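PDB 1JM1: rieske iron-sulfur protein soxF from Sulfolobus acidocaldarius, which carries a Rieske-type [2Fe-2S] cluster and probably passes electrons along the archaeal respiratory chain. Local coordinates for residues Q76-V81 with L148-L153. Numbering follows the deposited sequence. Where two conformers were deposited one is given.
Sequences QTIKGV and LPIVIL
Ile78, the residue with the most surface buried here, lays its aliphatic branches against Ile150, the two side chains running alongside each other and pointing opposite ways. CG1 of Ile78 lies 3.9 Å from CD1 of Ile150 and almost as near to its CG2, while the CG2 methyl of Ile78 rests against the same Ile150 CG2. With chi1 at -57°, Ile78 holds CG1 anti to the carbonyl carbon and CG2 anti to the backbone N, a setting that presents both branches to Ile150. At the other end Val81 meets Leu153 nearly perpendicularly. Both Val81 methyls straddle CB of Leu153: CG2 reaches CD1 of Leu153 at 3.9 Å, and CG1 comes down beside the Leu153 carbonyl oxygen. An alanine in place of Val81 would probably leave CB and CD1 of Leu153 without their apolar cover on this side.

The contact joins two sheets of the Rieske domain, well away from the cluster: strand 77-79 and the loop just after it meet strand 151-155 and the residues leading into it. Strand 77-79 pairs antiparallel with 59-61, while 151-155 is an outer strand of the three-stranded antiparallel sheet formed with 161-167 and 13-17. Phe90 and Ala89 of strand 87-91 continue the apolar layer, touching Ile150 and Leu153 respectively.

Between the two backbones sit two waters. One is within hydrogen-bonding distance of both Lys79 O (2.8 Å) and Leu153 O, with more acceptors around it than it has protons to give. The second accepts from Leu153 N at 2.9 Å and lies at long, weak range of the same Lys79 O.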
loop_
_atom_site.group_PDB
_atom_site.type_symbol
_atom_site.label_atom_id
_atom_site.label_comp_id
_atom_site.label_asym_id
_atom_site.label_seq_id
_atom_site.Cartn_x
_atom_site.Cartn_y
_atom_site.Cartn_z
ATOM N N GLN A 76 -12.528 9.679 4.915
ATOM C CA GLN A 76 -12.471 10.575 3.769
ATOM C C GLN A 76 -11.088 10.726 3.199
ATOM O O GLN A 76 -10.938 10.905 1.966
ATOM C CB GLN A 76 -13.001 11.989 4.153
ATOM C CG GLN A 76 -14.472 11.945 4.442
ATOM C CD GLN A 76 -14.941 13.318 4.906
ATOM O OE1 GLN A 76 -15.072 14.220 4.060
ATOM N NE2 GLN A 76 -15.161 13.421 6.171
ATOM N N THR A 77 -10.076 10.719 4.045
ATOM C CA THR A 77 -8.693 10.910 3.669
ATOM C C THR A 77 -7.839 10.010 4.516
ATOM O O THR A 77 -8.236 9.564 5.588
ATOM C CB THR A 77 -8.204 12.335 3.813
ATOM O OG1 THR A 77 -8.073 12.590 5.234
ATOM C CG2 THR A 77 -9.140 13.372 3.151
ATOM N N ILE A 78 -6.669 9.699 3.985
ATOM C CA ILE A 78 -5.659 8.886 4.654
ATOM C C ILE A 78 -4.512 9.804 5.031
ATOM O O ILE A 78 -3.894 10.420 4.148
ATOM C CB ILE A 78 -5.183 7.743 3.760
ATOM C CG1 ILE A 78 -6.316 6.851 3.293
ATOM C CG2 ILE A 78 -4.079 6.928 4.494
ATOM C CD1 ILE A 78 -7.060 6.244 4.264
ATOM N N LYS A 79 -4.250 9.904 6.315
ATOM C CA LYS A 79 -3.116 10.727 6.766
ATOM C C LYS A 79 -1.863 9.895 6.771
ATOM O O LYS A 79 -1.836 8.737 7.214
ATOM C CB LYS A 79 -3.390 11.275 8.195
ATOM C CG LYS A 79 -4.549 12.385 8.141
ATOM C CD LYS A 79 -4.676 13.199 9.346
ATOM C CE LYS A 79 -5.693 14.334 9.181
ATOM N NZ LYS A 79 -6.888 13.799 8.488
ATOM N N GLY A 80 -0.766 10.480 6.306
ATOM C CA GLY A 80 0.523 9.859 6.417
ATOM C C GLY A 80 0.926 9.776 7.886
ATOM O O GLY A 80 0.567 10.653 8.689
ATOM N N VAL A 81 1.703 8.762 8.235
ATOM C CA VAL A 81 2.044 8.543 9.623
ATOM C C VAL A 81 3.546 8.716 9.888
ATOM O O VAL A 81 4.379 8.800 8.970
ATOM C CB VAL A 81 1.548 7.159 10.135
ATOM C CG1 VAL A 81 0.050 7.030 9.899
ATOM C CG2 VAL A 81 2.333 6.010 9.521
ATOM N N LEU A 148 -6.079 1.233 -6.372
ATOM C CA LEU A 148 -5.284 0.314 -5.585
ATOM C C LEU A 148 -5.639 0.441 -4.105
ATOM O O LEU A 148 -5.582 1.552 -3.570
ATOM C CB LEU A 148 -3.794 0.608 -5.790
ATOM C CG LEU A 148 -2.845 -0.404 -5.154
ATOM C CD1 LEU A 148 -2.980 -1.770 -5.817
ATOM C CD2 LEU A 148 -1.404 0.095 -5.309
ATOM N N PRO A 149 -5.997 -0.650 -3.415
ATOM C CA PRO A 149 -6.344 -0.505 -2.004
ATOM C C PRO A 149 -5.208 0.044 -1.154
ATOM O O PRO A 149 -4.029 -0.303 -1.336
ATOM C CB PRO A 149 -6.741 -1.930 -1.601
ATOM C CG PRO A 149 -7.279 -2.508 -2.888
ATOM C CD PRO A 149 -6.324 -1.963 -3.953
ATOM N N ILE A 150 -5.600 0.881 -0.210
ATOM C CA ILE A 150 -4.746 1.469 0.806
ATOM C C ILE A 150 -4.841 0.648 2.085
ATOM O O ILE A 150 -5.929 0.265 2.510
ATOM C CB ILE A 150 -5.137 2.947 1.077
ATOM C CG1 ILE A 150 -4.895 3.766 -0.181
ATOM C CG2 ILE A 150 -4.411 3.517 2.280
ATOM C CD1 ILE A 150 -5.522 5.166 -0.137
ATOM N N VAL A 151 -3.687 0.419 2.707
ATOM C CA VAL A 151 -3.594 -0.163 4.027
ATOM C C VAL A 151 -3.519 1.008 5.020
ATOM O O VAL A 151 -2.605 1.838 4.963
ATOM C CB VAL A 151 -2.373 -1.076 4.149
ATOM C CG1 VAL A 151 -2.278 -1.624 5.590
ATOM C CG2 VAL A 151 -2.450 -2.208 3.138
ATOM N N ILE A 152 -4.506 1.065 5.896
ATOM C CA ILE A 152 -4.595 2.135 6.903
ATOM C C ILE A 152 -3.563 1.838 7.988
ATOM O O ILE A 152 -3.479 0.709 8.478
ATOM C CB ILE A 152 -6.018 2.236 7.432
ATOM C CG1 ILE A 152 -6.999 2.410 6.264
ATOM C CG2 ILE A 152 -6.101 3.359 8.476
ATOM C CD1 ILE A 152 -8.396 2.055 6.751
ATOM N N LEU A 153 -2.767 2.860 8.330
ATOM C CA LEU A 153 -1.729 2.761 9.311
ATOM C C LEU A 153 -2.038 3.581 10.530
ATOM O O LEU A 153 -2.745 4.588 10.480
ATOM C CB LEU A 153 -0.400 3.251 8.703
ATOM C CG LEU A 153 0.083 2.550 7.443
ATOM C CD1 LEU A 153 1.370 3.219 6.948
ATOM C CD2 LEU A 153 0.299 1.048 7.681
HETATM O O HOH W 1 -3.327 7.495 9.300
HETATM O O HOH W 2 -3.241 5.677 7.755
#